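Local atomic coordinates of aminoglycoside phosphotransferase (Mycobacterium smegmatis, PDB entry 6EF6), a protein that phosphorylates (S)-1-amino-2-propanol, acting as the small-molecule kinase associated with the aminoacetone utilization microcompartment. Residues A[74-77]-A[78-82]; A[187-190]-A[191-194]; A[231-234]-A[235-238]; A[287-290]-A[291-295]. All blocks are in the same frame, centred on the assembly; numbering follows the deposited sequence.

Interaction 1. Residues A[74-77]-A[78-82]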
loop_
_atom_site.group_PDB
_atom_site.type_symbol
_atom_site.label_atom_id
_atom_site.label_comp_id
_atom_site.label_asym_id
_atom_site.label_seq_id
_atom_site.Cartn_x
_atom_site.Cartn_y
_atom_site.Cartn_z
ATOM N N ASP A 74 -7.918 2.739 15.490
ATOM C CA ASP A 74 -7.877 1.312 15.783
ATOM C C ASP A 74 -6.980 0.499 14.846
ATOM O O ASP A 74 -6.785 -0.689 15.095
ATOM C CB ASP A 74 -9.273 0.661 15.841
ATOM C CG ASP A 74 -10.036 1.042 17.100
ATOM O OD1 ASP A 74 -9.390 1.185 18.162
ATOM O OD2 ASP A 74 -11.273 1.215 17.027
ATOM N N TYR A 75 -6.416 1.083 13.793
ATOM C CA TYR A 75 -5.666 0.257 12.844
ATOM C C TYR A 75 -4.305 -0.145 13.394
ATOM O O TYR A 75 -3.906 -1.304 13.243
ATOM C CB TYR A 75 -5.514 0.980 11.510
ATOM C CG TYR A 75 -5.163 0.116 10.286
ATOM C CD1 TYR A 75 -6.012 -0.917 9.862
ATOM C CD2 TYR A 75 -4.053 0.407 9.527
ATOM C CE1 TYR A 75 -5.719 -1.673 8.718
ATOM C CE2 TYR A 75 -3.739 -0.366 8.364
ATOM C CZ TYR A 75 -4.578 -1.376 7.992
ATOM O OH TYR A 75 -4.326 -2.121 6.851
ATOM N N HIS A 76 -3.571 0.781 14.030
ATOM C CA HIS A 76 -2.273 0.451 14.599
ATOM C C HIS A 76 -2.186 0.922 16.039
ATOM O O HIS A 76 -2.819 1.908 16.426
ATOM C CB HIS A 76 -1.144 1.181 13.877
ATOM C CG HIS A 76 -0.931 0.746 12.464
ATOM N ND1 HIS A 76 -0.693 -0.564 12.113
ATOM C CD2 HIS A 76 -0.860 1.470 11.323
ATOM C CE1 HIS A 76 -0.528 -0.630 10.796
ATOM N NE2 HIS A 76 -0.623 0.588 10.300
ATOM N N GLN A 77 -1.331 0.236 16.798
ATOM C CA GLN A 77 -0.816 0.723 18.064
ATOM C C GLN A 77 0.412 1.588 17.828
ATOM O O GLN A 77 1.080 1.479 16.796
ATOM C CB GLN A 77 -0.413 -0.455 18.944
ATOM C CG GLN A 77 -1.545 -1.412 19.257
ATOM C CD GLN A 77 -2.727 -0.719 19.901
ATOM O OE1 GLN A 77 -3.811 -0.629 19.316
ATOM N NE2 GLN A 77 -2.525 -0.220 21.114
ATOM N N PRO A 78 0.792 2.425 18.785
ATOM C CA PRO A 78 1.917 3.338 18.516
ATOM C C PRO A 78 3.237 2.639 18.249
ATOM O O PRO A 78 3.998 3.115 17.414
ATOM C CB PRO A 78 1.973 4.242 19.754
ATOM C CG PRO A 78 0.685 4.068 20.432
ATOM C CD PRO A 78 0.145 2.705 20.084
ATOM N N HIS A 79 3.535 1.531 18.918
ATOM C CA HIS A 79 4.802 0.852 18.670
ATOM C C HIS A 79 4.895 0.339 17.244
ATOM O O HIS A 79 5.987 0.297 16.668
ATOM C CB HIS A 79 5.006 -0.275 19.690
ATOM C CG HIS A 79 4.240 -1.528 19.381
ATOM N ND1 HIS A 79 2.960 -1.755 19.843
ATOM C CD2 HIS A 79 4.580 -2.626 18.664
ATOM C CE1 HIS A 79 2.544 -2.935 19.418
ATOM N NE2 HIS A 79 3.508 -3.483 18.700
ATOM N N GLU A 80 3.756 -0.039 16.647
ATOM C CA GLU A 80 3.739 -0.461 15.249
ATOM C C GLU A 80 4.083 0.698 14.332
ATOM O O GLU A 80 4.848 0.539 13.387
ATOM C CB GLU A 80 2.353 -0.971 14.883
ATOM C CG GLU A 80 1.872 -2.222 15.565
ATOM C CD GLU A 80 0.412 -2.490 15.196
ATOM O OE1 GLU A 80 -0.472 -2.051 15.954
ATOM O OE2 GLU A 80 0.146 -3.078 14.113
ATOM N N ILE A 81 3.530 1.882 14.608
ATOM C CA ILE A 81 3.862 3.063 13.817
ATOM C C ILE A 81 5.340 3.392 13.972
ATOM O O ILE A 81 6.034 3.666 12.988
ATOM C CB ILE A 81 2.947 4.248 14.195
ATOM C CG1 ILE A 81 1.450 3.900 13.997
ATOM C CG2 ILE A 81 3.331 5.478 13.372
ATOM C CD1 ILE A 81 0.437 4.963 14.509
ATOM N N GLU A 82 5.853 3.304 15.201
ATOM C CA GLU A 82 7.282 3.521 15.420
ATOM C C GLU A 82 8.136 2.571 14.586
ATOM O O GLU A 82 9.176 2.978 14.068
ATOM C CB GLU A 82 7.629 3.382 16.891
ATOM C CG GLU A 82 7.043 4.508 17.735
ATOM C CD GLU A 82 7.187 4.250 19.218
ATOM O OE1 GLU A 82 7.612 3.137 19.599
ATOM O OE2 GLU A 82 6.864 5.162 20.004
#
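The imidazole of His-76 has Glu-80 OE2 at its edge, near the ring plane, while one of its faces carries Tyr-75, whose CD2 stands 3.5 Å above it toward the rim. Carboxylate and imidazole planes are nearly perpendicular, 88° apart, and a weak hydrogen bond of 3.3 Å runs from His-76 ND1 to Glu-80 OE2. The far nitrogen, NE2, is bonded to the backbone oxygen of Asp-254, so both ring nitrogens have a partner, which limits how the ring can turn. Glu-80 CG also lies over one face of the His-79 ring. The other carboxylate oxygen does the stronger work: Gln-77 N donates to Glu-80 OE1 over 2.6 Å in an almost straight line (177°), approaching from above the carboxylate plane. Gln-77 is the N-cap of helix 78-94 and Glu-80 its third residue, so this bond is the Glu-80 half of a capping box, N3 side chain to N-cap N. With CG beside its own backbone N (chi1 -66°) and the chain extended beyond, Glu-80 reaches back past the start of the helix. Ile-81 CG1 packs 3.8 Å from His-76 CB, and Ile-81 continues onto strand 124-130 through His-125 and Val-127.

Interaction 2. Residues A[187-190]-A[191-194]. With NA (sodium ion), chain E; JFN ((2R)-1-methoxypropan-2-amine), chain C.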
loop_
_atom_site.group_PDB
_atom_site.type_symbol
_atom_site.label_atom_id
_atom_site.label_comp_id
_atom_site.label_asym_id
_atom_site.label_seq_id
_atom_site.Cartn_x
_atom_site.Cartn_y
_atom_site.Cartn_z
ATOM N N TRP A 187 -9.273 -6.931 6.128
ATOM C CA TRP A 187 -10.231 -6.063 5.454
ATOM C C TRP A 187 -11.580 -6.747 5.270
ATOM O O TRP A 187 -12.407 -6.290 4.469
ATOM C CB TRP A 187 -9.649 -5.564 4.140
ATOM C CG TRP A 187 -8.426 -4.668 4.282
ATOM C CD1 TRP A 187 -7.998 -3.999 5.403
ATOM C CD2 TRP A 187 -7.520 -4.338 3.240
ATOM N NE1 TRP A 187 -6.847 -3.281 5.102
ATOM C CE2 TRP A 187 -6.560 -3.446 3.783
ATOM C CE3 TRP A 187 -7.436 -4.673 1.890
ATOM C CZ2 TRP A 187 -5.523 -2.948 3.039
ATOM C CZ3 TRP A 187 -6.412 -4.162 1.144
ATOM C CH2 TRP A 187 -5.453 -3.308 1.736
ATOM N N GLY A 188 -11.833 -7.780 6.051
ATOM C CA GLY A 188 -13.097 -8.498 5.975
ATOM C C GLY A 188 -13.094 -9.542 4.866
ATOM O O GLY A 188 -12.098 -9.827 4.230
ATOM N N ARG A 189 -14.276 -10.112 4.640
ATOM C CA ARG A 189 -14.443 -11.208 3.680
ATOM C C ARG A 189 -14.876 -10.669 2.327
ATOM O O ARG A 189 -15.899 -9.972 2.247
ATOM C CB ARG A 189 -15.526 -12.170 4.186
ATOM C CG ARG A 189 -15.119 -12.975 5.442
ATOM C CD ARG A 189 -16.209 -13.890 6.033
ATOM N NE ARG A 189 -16.905 -14.794 5.105
ATOM C CZ ARG A 189 -16.453 -15.973 4.685
ATOM N NH1 ARG A 189 -15.265 -16.440 5.082
ATOM N NH2 ARG A 189 -17.212 -16.681 3.861
ATOM N N TRP A 190 -14.162 -11.044 1.268
ATOM C CA TRP A 190 -14.625 -10.670 -0.078
ATOM C C TRP A 190 -15.973 -11.288 -0.376
ATOM O O TRP A 190 -16.795 -10.716 -1.124
ATOM C CB TRP A 190 -13.584 -11.065 -1.139
ATOM C CG TRP A 190 -13.300 -12.542 -1.215
ATOM C CD1 TRP A 190 -12.256 -13.209 -0.625
ATOM C CD2 TRP A 190 -14.061 -13.557 -1.881
ATOM N NE1 TRP A 190 -12.347 -14.554 -0.885
ATOM C CE2 TRP A 190 -13.440 -14.794 -1.672
ATOM C CE3 TRP A 190 -15.244 -13.509 -2.635
ATOM C CZ2 TRP A 190 -13.950 -15.979 -2.146
ATOM C CZ3 TRP A 190 -15.758 -14.650 -3.125
ATOM C CH2 TRP A 190 -15.123 -15.887 -2.885
ATOM N N GLN A 191 -16.299 -12.406 0.281
ATOM C CA GLN A 191 -17.563 -13.081 0.095
ATOM C C GLN A 191 -18.744 -12.227 0.502
ATOM O O GLN A 191 -19.862 -12.477 0.007
ATOM C CB GLN A 191 -17.611 -14.387 0.874
ATOM C CG GLN A 191 -16.627 -15.432 0.409
ATOM C CD GLN A 191 -15.311 -15.428 1.161
ATOM O OE1 GLN A 191 -14.847 -14.395 1.650
ATOM N NE2 GLN A 191 -14.722 -16.607 1.260
ATOM N N ASP A 192 -18.528 -11.237 1.372
ATOM C CA ASP A 192 -19.592 -10.396 1.885
ATOM C C ASP A 192 -19.782 -9.106 1.097
ATOM O O ASP A 192 -20.726 -8.360 1.420
ATOM C CB ASP A 192 -19.304 -10.057 3.362
ATOM C CG ASP A 192 -19.417 -11.257 4.287
ATOM O OD1 ASP A 192 -20.187 -12.196 3.999
ATOM O OD2 ASP A 192 -18.703 -11.260 5.317
ATOM N N ALA A 193 -19.047 -8.896 0.018
ATOM C CA ALA A 193 -19.195 -7.677 -0.759
ATOM C C ALA A 193 -20.486 -7.727 -1.569
ATOM O O ALA A 193 -20.910 -8.777 -2.036
ATOM C CB ALA A 193 -18.012 -7.532 -1.707
ATOM N N GLU A 194 -21.067 -6.552 -1.782
ATOM C CA GLU A 194 -22.180 -6.435 -2.713
ATOM C C GLU A 194 -21.760 -6.868 -4.098
ATOM O O GLU A 194 -20.623 -6.622 -4.522
ATOM C CB GLU A 194 -22.616 -4.972 -2.769
ATOM C CG GLU A 194 -23.283 -4.445 -1.515
ATOM C CD GLU A 194 -22.386 -4.286 -0.303
ATOM O OE1 GLU A 194 -21.141 -4.262 -0.450
ATOM O OE2 GLU A 194 -22.952 -4.163 0.811
HETATM NA NA NA E . -21.878 -12.890 -0.813
HETATM C C07 JFN C . -8.260 3.224 -1.199
HETATM C C08 JFN C . -6.942 0.258 0.586
HETATM C C09 JFN C . -7.123 1.362 -0.447
HETATM C C15 JFN C . -5.630 -0.460 0.319
HETATM N N04 JFN C . -6.821 0.821 1.911
HETATM O O02 JFN C . -8.336 2.038 -0.445
HETATM O O HOH W 1 -16.685 -9.314 6.125
HETATM O O HOH W 2 -22.161 -13.261 1.912
HETATM O O HOH W 3 -22.505 -10.640 -0.689
HETATM O O HOH W 4 -21.156 -15.054 -0.983
#
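Three flat groups from consecutive residues are layered here: the amide of Gln-191 lies between the indole of Trp-190 and the guanidinium of Arg-189. Amide and indole planes are only 5° apart, and Gln-191 CD sits 3.4 Å above the middle of the ring system. Gln-191 CG adds a CH-pi contact, 3.5 Å from the centroid of the six-membered ring of Trp-190. On the other side of the amide the guanidinium is turned by 16°, with Arg-189 NH2 3.5 Å from Gln-191 CD. The indole reaches its place because its CG lies between the backbone N and the carbonyl carbon (chi1 61°), which folds the ring back alongside the next residue; its NE1 is bonded to Gln-208 of helix 198-218. Asp-192 approaches the guanidinium at its edge, where OD2 makes a long salt bridge of 4.0 Å to Arg-189 NE. Water 1 also joins OD2 to Arg-189 N. The backbone turns tightly, with Asp-192 N donating to Arg-189 O at 3.0 Å. This 3-10 turn presents Gln-191 O to a sodium ion at 2.2 Å, a site completed by Val-196 O and three waters, of which water 2 also bonds Asp-192 OD1 and water 3 bonds Ala-193 O. The carboxylate thus probably offsets charge on both the arginine and, through water, the sodium ion.

Interaction 3. Residues A[231-234]-A[235-238]. With NA (sodium ion), chain D.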
loop_
_atom_site.group_PDB
_atom_site.type_symbol
_atom_site.label_atom_id
_atom_site.label_comp_id
_atom_site.label_asym_id
_atom_site.label_seq_id
_atom_site.Cartn_x
_atom_site.Cartn_y
_atom_site.Cartn_z
ATOM N N ASP A 231 1.695 -1.420 -0.289
ATOM C CA ASP A 231 0.737 -0.518 -0.952
ATOM C C ASP A 231 1.432 0.299 -2.033
ATOM O O ASP A 231 1.283 1.526 -2.119
ATOM C CB ASP A 231 -0.069 0.347 0.022
ATOM C CG ASP A 231 -1.317 0.936 -0.631
ATOM O OD1 ASP A 231 -1.778 0.454 -1.686
ATOM O OD2 ASP A 231 -1.775 1.974 -0.084
ATOM N N LEU A 232 2.180 -0.386 -2.890
ATOM C CA LEU A 232 3.001 0.262 -3.922
ATOM C C LEU A 232 2.238 0.469 -5.222
ATOM O O LEU A 232 2.650 0.071 -6.321
ATOM C CB LEU A 232 4.274 -0.535 -4.131
ATOM C CG LEU A 232 5.301 -0.420 -2.992
ATOM C CD1 LEU A 232 6.447 -1.429 -3.182
ATOM C CD2 LEU A 232 5.834 0.990 -2.865
ATOM N N ARG A 233 1.124 1.144 -5.047
ATOM C CA ARG A 233 0.343 1.712 -6.142
ATOM C C ARG A 233 1.064 2.903 -6.750
ATOM O O ARG A 233 1.801 3.609 -6.064
ATOM C CB ARG A 233 -0.962 2.270 -5.589
ATOM C CG ARG A 233 -1.875 1.215 -5.155
ATOM C CD ARG A 233 -3.190 1.786 -4.675
ATOM N NE ARG A 233 -3.117 2.305 -3.312
ATOM C CZ ARG A 233 -3.260 3.584 -2.957
ATOM N NH1 ARG A 233 -3.474 4.533 -3.858
ATOM N NH2 ARG A 233 -3.170 3.930 -1.670
ATOM N N LEU A 234 0.817 3.178 -8.046
ATOM C CA LEU A 234 1.442 4.325 -8.681
ATOM C C LEU A 234 1.187 5.619 -7.907
ATOM O O LEU A 234 2.056 6.482 -7.824
ATOM C CB LEU A 234 0.917 4.434 -10.116
ATOM C CG LEU A 234 1.339 3.342 -11.109
ATOM C CD1 LEU A 234 0.362 3.318 -12.310
ATOM C CD2 LEU A 234 2.730 3.532 -11.608
ATOM N N ALA A 235 -0.028 5.760 -7.350
ATOM C CA ALA A 235 -0.398 6.973 -6.639
ATOM C C ALA A 235 0.445 7.232 -5.401
ATOM O O ALA A 235 0.469 8.362 -4.933
ATOM C CB ALA A 235 -1.864 6.856 -6.188
ATOM N N ASN A 236 1.127 6.211 -4.873
ATOM C CA ASN A 236 1.973 6.372 -3.687
ATOM C C ASN A 236 3.432 6.666 -4.023
ATOM O O ASN A 236 4.291 6.657 -3.119
ATOM C CB ASN A 236 1.855 5.142 -2.791
ATOM C CG ASN A 236 0.609 5.184 -1.942
ATOM O OD1 ASN A 236 0.022 6.252 -1.742
ATOM N ND2 ASN A 236 0.186 4.058 -1.452
ATOM N N LEU A 237 3.771 6.956 -5.280
ATOM C CA LEU A 237 5.110 7.410 -5.650
ATOM C C LEU A 237 4.944 8.806 -6.222
ATOM O O LEU A 237 4.565 8.985 -7.386
ATOM C CB LEU A 237 5.773 6.435 -6.630
ATOM C CG LEU A 237 6.466 5.228 -5.951
ATOM C CD1 LEU A 237 5.462 4.253 -5.358
ATOM C CD2 LEU A 237 7.400 4.520 -6.919
ATOM N N LEU A 238 5.187 9.770 -5.369
ATOM C CA LEU A 238 5.023 11.179 -5.702
ATOM C C LEU A 238 6.242 11.704 -6.450
ATOM O O LEU A 238 7.374 11.314 -6.179
ATOM C CB LEU A 238 4.779 12.051 -4.453
ATOM C CG LEU A 238 3.508 11.683 -3.682
ATOM C CD1 LEU A 238 3.241 12.789 -2.649
ATOM C CD2 LEU A 238 2.278 11.464 -4.543
HETATM NA NA NA D . -2.481 2.757 1.864
HETATM O O HOH W 5 -1.884 6.486 -0.288
HETATM O O HOH W 6 -0.814 2.049 3.127
HETATM O O HOH W 7 -3.047 4.256 3.747
HETATM O O HOH W 8 -3.858 1.366 2.408
#
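At the sodium site shared by Asp-231 and Asp-252, the side chain of Asn-236 turns back onto Asp-231. Asn-236 ND2 donates to the backbone Asp-231 O at 2.8 Å, a bond lying in both the carbonyl plane and the plane of the amide. The same nitrogen makes a weak bond of 3.2 Å to Asp-231 OD2, the carboxylate standing nearly perpendicular to the amide (88°). OD2 in turn holds the sodium ion at 2.2 Å, with three waters and Asp-252 among the other ligands, so Asn-236 acts as a second-shell residue. Together with His-229, Asp-231 and Asn-236 match the HxDxxxxN catalytic-loop sequence of kinase-like phosphotransferases. Asp-231 has its CG swung opposite the backbone N (chi1 -162°), which puts the carboxylate where Arg-233 can reach it. In one of its two conformers Arg-233 grips it side-on: NE reaches OD1 at 2.8 Å and NH2 reaches OD2 at 2.9 Å, each on the syn side but 22° out of the carboxylate plane. OD1 has a further salt bridge with Arg-310. The loop itself begins with an inverse gamma turn centred on Leu-232 and continues as a 3-10 turn in which Asn-236 N bonds Arg-233 O at 2.9 Å. Where the strand starts, Leu-237 CD1 meets Leu-232 CD2 at 4.1 Å, and both leucines pack on Val-250 of strand 248-250.

Interaction 4. Residues A[287-290]-A[291-295]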
loop_
_atom_site.group_PDB
_atom_site.type_symbol
_atom_site.label_atom_id
_atom_site.label_comp_id
_atom_site.label_asym_id
_atom_site.label_seq_id
_atom_site.Cartn_x
_atom_site.Cartn_y
_atom_site.Cartn_z
ATOM N N ALA A 287 10.920 -5.473 -16.175
ATOM C CA ALA A 287 12.164 -4.931 -16.714
ATOM C C ALA A 287 12.809 -3.955 -15.741
ATOM O O ALA A 287 14.029 -3.966 -15.528
ATOM C CB ALA A 287 11.900 -4.230 -18.052
ATOM N N GLY A 288 11.988 -3.124 -15.087
ATOM C CA GLY A 288 12.524 -2.191 -14.095
ATOM C C GLY A 288 13.046 -2.906 -12.859
ATOM O O GLY A 288 14.154 -2.636 -12.378
ATOM N N TYR A 289 12.283 -3.881 -12.373
ATOM C CA TYR A 289 12.685 -4.661 -11.203
ATOM C C TYR A 289 14.019 -5.339 -11.433
ATOM O O TYR A 289 14.970 -5.200 -10.625
ATOM C CB TYR A 289 11.598 -5.689 -10.889
ATOM C CG TYR A 289 11.777 -6.337 -9.539
ATOM C CD1 TYR A 289 12.697 -7.315 -9.335
ATOM C CD2 TYR A 289 10.997 -5.961 -8.471
ATOM C CE1 TYR A 289 12.866 -7.937 -8.090
ATOM C CE2 TYR A 289 11.175 -6.541 -7.220
ATOM C CZ TYR A 289 12.107 -7.507 -7.060
ATOM O OH TYR A 289 12.320 -8.143 -5.825
ATOM N N ARG A 290 14.144 -6.043 -12.582
ATOM C CA ARG A 290 15.345 -6.811 -12.849
ATOM C C ARG A 290 16.567 -5.937 -13.047
ATOM O O ARG A 290 17.688 -6.437 -12.933
ATOM C CB ARG A 290 15.118 -7.710 -14.083
ATOM C CG ARG A 290 14.212 -8.888 -13.815
ATOM C CD ARG A 290 14.010 -9.768 -15.068
ATOM N NE ARG A 290 13.272 -10.993 -14.708
ATOM C CZ ARG A 290 12.464 -11.672 -15.507
ATOM N NH1 ARG A 290 12.186 -11.256 -16.728
ATOM N NH2 ARG A 290 11.904 -12.790 -15.053
ATOM N N SER A 291 16.409 -4.643 -13.308
ATOM C CA SER A 291 17.536 -3.726 -13.399
ATOM C C SER A 291 18.243 -3.563 -12.054
ATOM O O SER A 291 19.409 -3.139 -12.038
ATOM C CB SER A 291 17.112 -2.372 -13.978
ATOM O OG SER A 291 16.538 -1.506 -13.010
ATOM N N ARG A 292 17.567 -3.871 -10.954
ATOM C CA ARG A 292 18.121 -3.732 -9.604
ATOM C C ARG A 292 18.220 -5.026 -8.826
ATOM O O ARG A 292 19.136 -5.141 -7.993
ATOM C CB ARG A 292 17.258 -2.749 -8.781
ATOM C CG ARG A 292 17.360 -1.333 -9.227
ATOM C CD ARG A 292 18.700 -0.708 -8.874
ATOM N NE ARG A 292 18.922 0.519 -9.640
ATOM C CZ ARG A 292 18.512 1.730 -9.277
ATOM N NH1 ARG A 292 17.848 1.920 -8.145
ATOM N NH2 ARG A 292 18.773 2.765 -10.063
ATOM N N ARG A 293 17.372 -6.004 -9.066
ATOM C CA ARG A 293 17.322 -7.240 -8.284
ATOM C C ARG A 293 16.798 -8.362 -9.164
ATOM O O ARG A 293 15.887 -8.172 -9.961
ATOM C CB ARG A 293 16.418 -7.123 -7.063
ATOM C CG ARG A 293 16.361 -8.387 -6.114
ATOM C CD ARG A 293 15.403 -8.226 -4.923
ATOM N NE ARG A 293 15.401 -9.384 -4.032
ATOM C CZ ARG A 293 14.488 -10.360 -4.018
ATOM N NH1 ARG A 293 14.600 -11.357 -3.142
ATOM N NH2 ARG A 293 13.465 -10.367 -4.862
ATOM N N GLU A 294 17.345 -9.543 -9.000
ATOM C CA GLU A 294 16.860 -10.688 -9.755
ATOM C C GLU A 294 15.372 -10.950 -9.543
ATOM O O GLU A 294 14.826 -10.800 -8.434
ATOM C CB GLU A 294 17.624 -11.944 -9.338
ATOM C CG GLU A 294 17.462 -12.314 -7.858
ATOM C CD GLU A 294 17.737 -13.771 -7.604
ATOM O OE1 GLU A 294 18.666 -14.285 -8.266
ATOM O OE2 GLU A 294 16.989 -14.370 -6.792
ATOM N N LEU A 295 14.688 -11.386 -10.609
ATOM C CA LEU A 295 13.311 -11.837 -10.570
ATOM C C LEU A 295 13.288 -13.178 -11.296
ATOM O O LEU A 295 13.108 -13.240 -12.513
ATOM C CB LEU A 295 12.354 -10.768 -11.135
ATOM C CG LEU A 295 10.883 -10.869 -10.731
ATOM C CD1 LEU A 295 10.103 -9.619 -11.093
ATOM C CD2 LEU A 295 10.215 -12.008 -11.415
#
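Tyr-289 and Arg-293 lie side by side and point the same way. Tyr-289 CG is opposite the backbone N (chi1 -168°), and Arg-293, with the same choice at chi1, runs fully extended to NE and so reaches the end of the phenol. There, Arg-293 NH2 donates to Tyr-289 OH over 2.7 Å. NH2 lies in the ring plane at the phenol edge, while the hydroxyl is tilted 25° from the guanidinium plane. The same hydroxyl is bonded to His-158, and Arg-293 NH1 to Gln-162, tying the pair to helix 147-163. Leu-295 crosses the tyrosine at about a right angle; its CD1 makes an off-centre CH-pi contact, 4.3 Å from the ring centroid. Arg-290 leads off at roughly a right angle to the tyrosine, along Leu-295 CB, to seize the backbone. Both nitrogens of its side-on grip go to one oxygen, Leu-295 O, with NE at 3.1 Å and NH2 at 2.8 Å; NH2 also forms a salt bridge with Glu-300. Ser-291 OG turns back to donate to Gly-288 O at 2.7 Å, meeting a lone pair in the carbonyl plane. Tyr-289 O accepts from both Arg-292 N at 2.9 Å and Arg-293 N at 3.0 Å. This is a helix C-terminal exit, where backbone and side-chain donors take up carbonyls near the C-terminal end of the helix and the chain leaves toward helix 297-300, within the helical part of the kinase-like fold.

How the interactions relate
Interactions 2 and 3 reach the bound (2R)-1-methoxypropan-2-amine through Trp-187 and Asp-231, and interaction 1 comes near it with the Tyr-75 side chain, about 6 Å away, whereas interaction 4 is structural packing elsewhere. Interactions 1 and 2 touch directly: Tyr-75 OH and Trp-187 NE1 are 3.3 Å apart, probably hydrogen-bonded, and the same hydroxyl is hydrogen-bonded to Asp-255. Trp-187 CH2 is 3.2 Å from ligand atom C15, and the Asp-231 side chain about 4 Å from the ligand. Nearest atoms of interactions 2 and 3 are about 6 Å apart, and each has its own sodium ion. Interaction 4 lies across the chain's centre from interaction 1, their centres about 32 Å apart.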